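Local coordinates for five-membered-cyclitol-phosphate synthase (Streptomyces citricolor, PDB 6K96), which belongs to the myo-inositol-1-phosphate synthase family and binds nicotinamide-adenine-dinucleotide together with a sodium ion in a Rossmann-type fold, at residues N14-L19 and V127-L132; L184-G189 and S293-G298. All coordinates share one frame; numbering follows the deposited sequence.

Contact 1 (N14-L19 and V127-L132); sequences NNISAL and VLLYSL. With NA (sodium ion), chain H; NAD (nicotinamide-adenine-dinucleotide), chain G.
Ile-16 carries CG1 anti to its carbonyl carbon (chi1 -51°) and Leu-129 carries CG anti to its backbone N (chi1 -180°); chi2 of Ile-16 (-58°) then places CD1, which does the touching. The two side chains meet tip to tip, with Ile-16 CD1 3.4 Å from Leu-129 CD2, and Leu-19 CD2 adds a looser touch to the same methyl. No hydrogen bond crosses between the segments; even Asn-15 ND2 and Ser-131 OG, 3.5 Å apart, simply lie beside each other. The polar link runs through the dinucleotide instead. At the start of helix 14-31, Asn-14 N donates to NAD O2A (2.9 Å) and Asn-15 N to NAD O1N (2.9 Å), one N-H for each phosphate. Asn-15 OD1 binds the sodium ion at 2.4 Å. From the strand side, Leu-132 O accepts from NAD O3D at 2.9 Å, and Leu-132 CD2 packs against the adenine, 3.4 Å from NAD C6A. An apolar contact thus closes helix 14-31 against strand 127-130, and the helix N-terminus faces the diphosphate, as in Rossmann folds generally, and probably offsets its charge. The sodium, also bound to NAD O2N and O7N, may help here.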
loop_
_atom_site.group_PDB
_atom_site.type_symbol
_atom_site.label_atom_id
_atom_site.label_comp_id
_atom_site.label_asym_id
_atom_site.label_seq_id
_atom_site.Cartn_x
_atom_site.Cartn_y
_atom_site.Cartn_z
ATOM N N ASN B 14 25.011 -10.989 10.956
ATOM C CA ASN B 14 24.517 -9.847 10.146
ATOM C C ASN B 14 24.886 -8.542 10.864
ATOM O O ASN B 14 25.458 -7.676 10.201
ATOM C CB ASN B 14 23.056 -10.068 9.801
ATOM C CG ASN B 14 22.921 -11.093 8.712
ATOM O OD1 ASN B 14 23.861 -11.280 7.943
ATOM N ND2 ASN B 14 21.772 -11.727 8.617
ATOM N N ASN B 15 24.700 -8.455 12.185
ATOM C CA ASN B 15 24.924 -7.189 12.940
ATOM C C ASN B 15 26.382 -6.697 12.752
ATOM O O ASN B 15 26.627 -5.435 12.693
ATOM C CB ASN B 15 24.502 -7.325 14.394
ATOM C CG ASN B 15 23.010 -7.489 14.636
ATOM O OD1 ASN B 15 22.206 -7.591 13.698
ATOM N ND2 ASN B 15 22.619 -7.524 15.914
ATOM N N ILE B 16 27.350 -7.591 12.690
ATOM C CA ILE B 16 28.799 -7.230 12.662
ATOM C C ILE B 16 29.202 -7.031 11.206
ATOM O O ILE B 16 30.088 -6.226 10.943
ATOM C CB ILE B 16 29.691 -8.300 13.307
ATOM C CG1 ILE B 16 29.215 -8.698 14.703
ATOM C CG2 ILE B 16 31.139 -7.832 13.309
ATOM C CD1 ILE B 16 29.147 -7.538 15.649
ATOM N N SER B 17 28.568 -7.723 10.275
ATOM C CA SER B 17 28.728 -7.428 8.820
ATOM C C SER B 17 28.381 -5.976 8.597
ATOM O O SER B 17 29.198 -5.270 8.024
ATOM C CB SER B 17 27.881 -8.300 7.961
ATOM O OG SER B 17 27.987 -7.902 6.614
ATOM N N ALA B 18 27.241 -5.567 9.150
ATOM C CA ALA B 18 26.687 -4.206 9.075
ATOM C C ALA B 18 27.611 -3.217 9.772
ATOM O O ALA B 18 27.888 -2.177 9.177
ATOM C CB ALA B 18 25.298 -4.187 9.637
ATOM N N LEU B 19 28.123 -3.527 10.944
ATOM C CA LEU B 19 28.937 -2.576 11.736
ATOM C C LEU B 19 30.298 -2.344 11.076
ATOM O O LEU B 19 30.789 -1.194 11.096
ATOM C CB LEU B 19 29.137 -3.125 13.151
ATOM C CG LEU B 19 29.787 -2.133 14.096
ATOM C CD1 LEU B 19 28.802 -1.068 14.502
ATOM C CD2 LEU B 19 30.321 -2.840 15.310
ATOM N N VAL B 127 35.832 -3.224 24.808
ATOM C CA VAL B 127 34.382 -3.535 24.754
ATOM C C VAL B 127 34.262 -4.933 24.170
ATOM O O VAL B 127 34.874 -5.201 23.116
ATOM C CB VAL B 127 33.623 -2.509 23.891
ATOM C CG1 VAL B 127 32.145 -2.840 23.815
ATOM C CG2 VAL B 127 33.819 -1.075 24.360
ATOM N N LEU B 128 33.470 -5.781 24.804
ATOM C CA LEU B 128 33.014 -7.039 24.182
ATOM C C LEU B 128 31.550 -6.844 23.805
ATOM O O LEU B 128 30.764 -6.523 24.693
ATOM C CB LEU B 128 33.190 -8.210 25.140
ATOM C CG LEU B 128 32.622 -9.505 24.568
ATOM C CD1 LEU B 128 33.445 -9.983 23.412
ATOM C CD2 LEU B 128 32.523 -10.575 25.601
ATOM N N LEU B 129 31.240 -6.936 22.514
ATOM C CA LEU B 129 29.865 -6.892 21.952
ATOM C C LEU B 129 29.306 -8.321 21.871
ATOM O O LEU B 129 29.787 -9.158 21.045
ATOM C CB LEU B 129 29.907 -6.241 20.563
ATOM C CG LEU B 129 28.557 -6.112 19.856
ATOM C CD1 LEU B 129 27.619 -5.204 20.638
ATOM C CD2 LEU B 129 28.753 -5.617 18.437
ATOM N N TYR B 130 28.295 -8.592 22.680
ATOM C CA TYR B 130 27.591 -9.877 22.685
ATOM C C TYR B 130 26.512 -9.853 21.622
ATOM O O TYR B 130 25.501 -9.129 21.808
ATOM C CB TYR B 130 26.997 -10.116 24.073
ATOM C CG TYR B 130 26.209 -11.395 24.185
ATOM C CD1 TYR B 130 26.864 -12.616 24.265
ATOM C CD2 TYR B 130 24.823 -11.393 24.183
ATOM C CE1 TYR B 130 26.159 -13.808 24.385
ATOM C CE2 TYR B 130 24.107 -12.580 24.280
ATOM C CZ TYR B 130 24.774 -13.792 24.404
ATOM O OH TYR B 130 24.079 -14.958 24.535
ATOM N N SER B 131 26.667 -10.618 20.566
ATOM C CA SER B 131 25.747 -10.488 19.407
ATOM C C SER B 131 25.344 -11.872 18.908
ATOM O O SER B 131 25.235 -12.065 17.682
ATOM C CB SER B 131 26.370 -9.664 18.312
ATOM O OG SER B 131 25.363 -8.988 17.543
ATOM N N LEU B 132 25.060 -12.767 19.840
ATOM C CA LEU B 132 24.629 -14.162 19.577
ATOM C C LEU B 132 23.135 -14.186 19.292
ATOM O O LEU B 132 22.418 -13.216 19.525
ATOM C CB LEU B 132 24.923 -15.025 20.820
ATOM C CG LEU B 132 26.291 -15.711 20.879
ATOM C CD1 LEU B 132 27.368 -14.663 21.055
ATOM C CD2 LEU B 132 26.354 -16.695 22.019
HETATM NA NA NA H . 20.283 -8.613 12.639
HETATM P PA NAD G . 23.060 -13.572 13.410
HETATM O O1A NAD G . 22.248 -14.808 13.453
HETATM O O2A NAD G . 23.322 -13.015 12.037
HETATM O O5B NAD G . 24.400 -13.630 14.241
HETATM C C5B NAD G . 24.480 -14.723 15.184
HETATM C C4B NAD G . 25.897 -15.230 15.227
HETATM O O4B NAD G . 26.214 -15.916 16.484
HETATM C C3B NAD G . 26.201 -16.247 14.123
HETATM O O3B NAD G . 27.474 -15.940 13.568
HETATM C C2B NAD G . 26.269 -17.556 14.905
HETATM O O2B NAD G . 26.937 -18.442 14.054
HETATM C C1B NAD G . 27.008 -17.044 16.146
HETATM N N9A NAD G . 27.060 -17.909 17.308
HETATM C C8A NAD G . 26.098 -18.836 17.626
HETATM N N7A NAD G . 26.315 -19.430 18.777
HETATM C C5A NAD G . 27.475 -18.840 19.269
HETATM C C6A NAD G . 28.199 -19.052 20.460
HETATM N N6A NAD G . 27.816 -19.920 21.390
HETATM N N1A NAD G . 29.294 -18.275 20.682
HETATM C C2A NAD G . 29.647 -17.404 19.718
HETATM N N3A NAD G . 29.049 -17.140 18.559
HETATM C C4A NAD G . 27.944 -17.889 18.381
HETATM O O3 NAD G . 22.283 -12.472 14.248
HETATM P PN NAD G . 22.221 -10.878 14.038
HETATM O O1N NAD G . 23.613 -10.378 13.990
HETATM O O2N NAD G . 21.229 -10.708 12.928
HETATM O O5D NAD G . 21.565 -10.428 15.441
HETATM C C5D NAD G . 22.318 -10.747 16.683
HETATM C C4D NAD G . 21.416 -10.582 17.870
HETATM O O4D NAD G . 20.984 -9.211 18.026
HETATM C C3D NAD G . 20.141 -11.432 17.773
HETATM O O3D NAD G . 19.851 -11.905 19.071
HETATM C C2D NAD G . 19.068 -10.397 17.445
HETATM O O2D NAD G . 17.758 -10.673 17.903
HETATM C C1D NAD G . 19.566 -9.196 18.246
HETATM N N1N NAD G . 18.889 -7.954 17.765
HETATM C C2N NAD G . 18.872 -7.667 16.358
HETATM C C3N NAD G . 18.103 -6.639 15.838
HETATM C C7N NAD G . 18.172 -6.375 14.345
HETATM O O7N NAD G . 18.986 -6.980 13.658
HETATM N N7N NAD G . 17.325 -5.492 13.824
HETATM C C4N NAD G . 17.313 -5.916 16.730
HETATM C C5N NAD G . 17.472 -6.086 18.100
HETATM C C6N NAD G . 18.192 -7.158 18.593
#

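Contact 2 (L184-G189 and S293-G298); sequences LASHLG and SSNAAG. With NA (sodium ion), chain H; NAD (nicotinamide-adenine-dinucleotide), chain G.
Asn-295, on helix 292-313, grips the backbone of the loop before helix 190-203 with both its main chain and its side chain. Its carbonyl O takes the N-H of His-187 at 2.8 Å, in the carbonyl plane and on a lone pair. The carboxamide then pairs with both polar backbone atoms of Leu-188: OD1 accepts from Leu-188 N at 3.0 Å, with the donor 61° above the amide's carbonyl plane, and ND2 donates to Leu-188 O at 2.8 Å in a more bent bond. ND2 also gives a hydrogen to a water that joins it to Ser-186 OG, and that hydroxyl in turn accepts from NAD N7N at 3.0 Å, so a water and the Ser-186 hydroxyl connect the Asn-295 amide to the nicotinamide amide.

His-187 has its CG anti to the backbone N (chi1 -156°), and the ring carried by that CG lies against Gly-298, whose lack of a side chain lets CA come within 3.6 Å of His-187 ND1; Gly-298 O stands over the ring centre. At the ring edge, in plane, a second water joins ND1 to Ser-294 O. Leu-206 of the second subunit also packs on His-187.

Leu-184 makes the apolar end: its CD1 rests 4.0 Å from Ala-296 CB, while its CB lies 3.6 Å from NAD C5N. With Ser-293 OG on the sodium ion, loop and helix together line part of the nicotinamide end of the dinucleotide pocket, where a helix following strand 281-291 returns to the Rossmann domain.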
loop_
_atom_site.group_PDB
_atom_site.type_symbol
_atom_site.label_atom_id
_atom_site.label_comp_id
_atom_site.label_asym_id
_atom_site.label_seq_id
_atom_site.Cartn_x
_atom_site.Cartn_y
_atom_site.Cartn_z
ATOM N N LEU B 184 18.682 -4.548 22.254
ATOM C CA LEU B 184 18.628 -3.396 21.286
ATOM C C LEU B 184 17.187 -3.060 20.923
ATOM O O LEU B 184 16.467 -3.981 20.451
ATOM C CB LEU B 184 19.341 -3.696 19.968
ATOM C CG LEU B 184 20.796 -4.111 20.057
ATOM C CD1 LEU B 184 21.382 -4.165 18.660
ATOM C CD2 LEU B 184 21.577 -3.178 20.962
ATOM N N ALA B 185 16.816 -1.783 21.063
ATOM C CA ALA B 185 15.644 -1.169 20.384
ATOM C C ALA B 185 16.045 -0.704 18.973
ATOM O O ALA B 185 16.867 0.233 18.841
ATOM C CB ALA B 185 15.159 -0.025 21.219
ATOM N N SER B 186 15.513 -1.342 17.930
ATOM C CA SER B 186 16.015 -1.191 16.540
ATOM C C SER B 186 15.983 0.291 16.167
ATOM O O SER B 186 15.111 1.000 16.687
ATOM C CB SER B 186 15.259 -2.073 15.579
ATOM O OG SER B 186 15.951 -3.331 15.334
ATOM N N HIS B 187 16.937 0.752 15.342
ATOM C CA HIS B 187 17.086 2.187 14.961
ATOM C C HIS B 187 15.697 2.752 14.664
ATOM O O HIS B 187 15.279 3.766 15.299
ATOM C CB HIS B 187 18.015 2.386 13.747
ATOM C CG HIS B 187 18.622 3.756 13.718
ATOM N ND1 HIS B 187 19.657 4.106 12.845
ATOM C CD2 HIS B 187 18.409 4.850 14.507
ATOM C CE1 HIS B 187 20.024 5.347 13.094
ATOM N NE2 HIS B 187 19.288 5.817 14.112
ATOM N N LEU B 188 14.991 2.102 13.734
ATOM C CA LEU B 188 13.567 2.418 13.452
ATOM C C LEU B 188 12.773 1.129 13.351
ATOM O O LEU B 188 12.801 0.450 12.338
ATOM C CB LEU B 188 13.375 3.239 12.173
ATOM C CG LEU B 188 11.901 3.595 11.952
ATOM C CD1 LEU B 188 11.389 4.526 13.051
ATOM C CD2 LEU B 188 11.672 4.201 10.587
ATOM N N GLY B 189 12.023 0.851 14.387
ATOM C CA GLY B 189 11.398 -0.468 14.494
ATOM C C GLY B 189 9.953 -0.418 14.164
ATOM O O GLY B 189 9.349 0.628 14.377
ATOM N N SER B 293 19.606 -5.453 9.825
ATOM C CA SER B 293 20.873 -5.378 10.596
ATOM C C SER B 293 21.515 -3.976 10.569
ATOM O O SER B 293 22.471 -3.747 11.392
ATOM C CB SER B 293 21.818 -6.414 10.121
ATOM O OG SER B 293 21.382 -7.687 10.552
ATOM N N SER B 294 21.054 -3.066 9.713
ATOM C CA SER B 294 21.374 -1.618 9.830
ATOM C C SER B 294 20.592 -1.096 11.028
ATOM O O SER B 294 21.120 -0.212 11.725
ATOM C CB SER B 294 21.069 -0.811 8.550
ATOM O OG SER B 294 22.048 -1.047 7.522
ATOM N N ASN B 295 19.400 -1.639 11.288
ATOM C CA ASN B 295 18.579 -1.193 12.434
ATOM C C ASN B 295 19.314 -1.585 13.703
ATOM O O ASN B 295 19.031 -0.976 14.702
ATOM C CB ASN B 295 17.173 -1.781 12.443
ATOM C CG ASN B 295 16.071 -0.856 11.973
ATOM O OD1 ASN B 295 16.298 0.315 11.712
ATOM N ND2 ASN B 295 14.858 -1.384 11.874
ATOM N N ALA B 296 20.179 -2.599 13.673
ATOM C CA ALA B 296 21.013 -2.997 14.829
ATOM C C ALA B 296 22.186 -2.037 14.886
ATOM O O ALA B 296 22.358 -1.412 15.883
ATOM C CB ALA B 296 21.509 -4.415 14.679
ATOM N N ALA B 297 22.952 -1.933 13.807
ATOM C CA ALA B 297 24.272 -1.228 13.809
ATOM C C ALA B 297 24.063 0.273 14.061
ATOM O O ALA B 297 24.807 0.864 14.834
ATOM C CB ALA B 297 25.044 -1.472 12.548
ATOM N N GLY B 298 22.995 0.832 13.542
ATOM C CA GLY B 298 22.584 2.215 13.860
ATOM C C GLY B 298 22.439 2.481 15.342
ATOM O O GLY B 298 22.461 3.662 15.723
HETATM NA NA NA H . 20.283 -8.613 12.639
HETATM P PA NAD G . 23.060 -13.572 13.410
HETATM O O1A NAD G . 22.248 -14.808 13.453
HETATM O O2A NAD G . 23.322 -13.015 12.037
HETATM O O5B NAD G . 24.400 -13.630 14.241
HETATM C C5B NAD G . 24.480 -14.723 15.184
HETATM C C4B NAD G . 25.897 -15.230 15.227
HETATM O O4B NAD G . 26.214 -15.916 16.484
HETATM C C3B NAD G . 26.201 -16.247 14.123
HETATM O O3B NAD G . 27.474 -15.940 13.568
HETATM C C2B NAD G . 26.269 -17.556 14.905
HETATM O O2B NAD G . 26.937 -18.442 14.054
HETATM C C1B NAD G . 27.008 -17.044 16.146
HETATM N N9A NAD G . 27.060 -17.909 17.308
HETATM C C8A NAD G . 26.098 -18.836 17.626
HETATM N N7A NAD G . 26.315 -19.430 18.777
HETATM C C5A NAD G . 27.475 -18.840 19.269
HETATM C C6A NAD G . 28.199 -19.052 20.460
HETATM N N6A NAD G . 27.816 -19.920 21.390
HETATM N N1A NAD G . 29.294 -18.275 20.682
HETATM C C2A NAD G . 29.647 -17.404 19.718
HETATM N N3A NAD G . 29.049 -17.140 18.559
HETATM C C4A NAD G . 27.944 -17.889 18.381
HETATM O O3 NAD G . 22.283 -12.472 14.248
HETATM P PN NAD G . 22.221 -10.878 14.038
HETATM O O1N NAD G . 23.613 -10.378 13.990
HETATM O O2N NAD G . 21.229 -10.708 12.928
HETATM O O5D NAD G . 21.565 -10.428 15.441
HETATM C C5D NAD G . 22.318 -10.747 16.683
HETATM C C4D NAD G . 21.416 -10.582 17.870
HETATM O O4D NAD G . 20.984 -9.211 18.026
HETATM C C3D NAD G . 20.141 -11.432 17.773
HETATM O O3D NAD G . 19.851 -11.905 19.071
HETATM C C2D NAD G . 19.068 -10.397 17.445
HETATM O O2D NAD G . 17.758 -10.673 17.903
HETATM C C1D NAD G . 19.566 -9.196 18.246
HETATM N N1N NAD G . 18.889 -7.954 17.765
HETATM C C2N NAD G . 18.872 -7.667 16.358
HETATM C C3N NAD G . 18.103 -6.639 15.838
HETATM C C7N NAD G . 18.172 -6.375 14.345
HETATM O O7N NAD G . 18.986 -6.980 13.658
HETATM N N7N NAD G . 17.325 -5.492 13.824
HETATM C C4N NAD G . 17.313 -5.916 16.730
HETATM C C5N NAD G . 17.472 -6.086 18.100
HETATM C C6N NAD G . 18.192 -7.158 18.593
HETATM O O HOH W 1 14.287 -3.833 12.927
HETATM O O HOH W 2 19.723 2.494 10.893
#

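Overall arrangement
Both contacts are buried near the middle of the chain, their centres 12 Å apart, and each helps enclose the same dinucleotide and the same sodium ion. Contact 1 sits within the parallel sheet and its first helix, at the phosphates and adenine; contact 2 ties a loop after the last strand of that sheet to helix 292-313, at the nicotinamide. The chemistry differs accordingly: methyl packing holds contact 1 and the polar bonds go to the ligand, whereas direct backbone and amide bonds, with two waters, hold contact 2. They meet where Asn-15 OD1 and Ser-293 OG share the sodium. Both also touch the second subunit and share its Trp-277, and contact 2 meets further residues there.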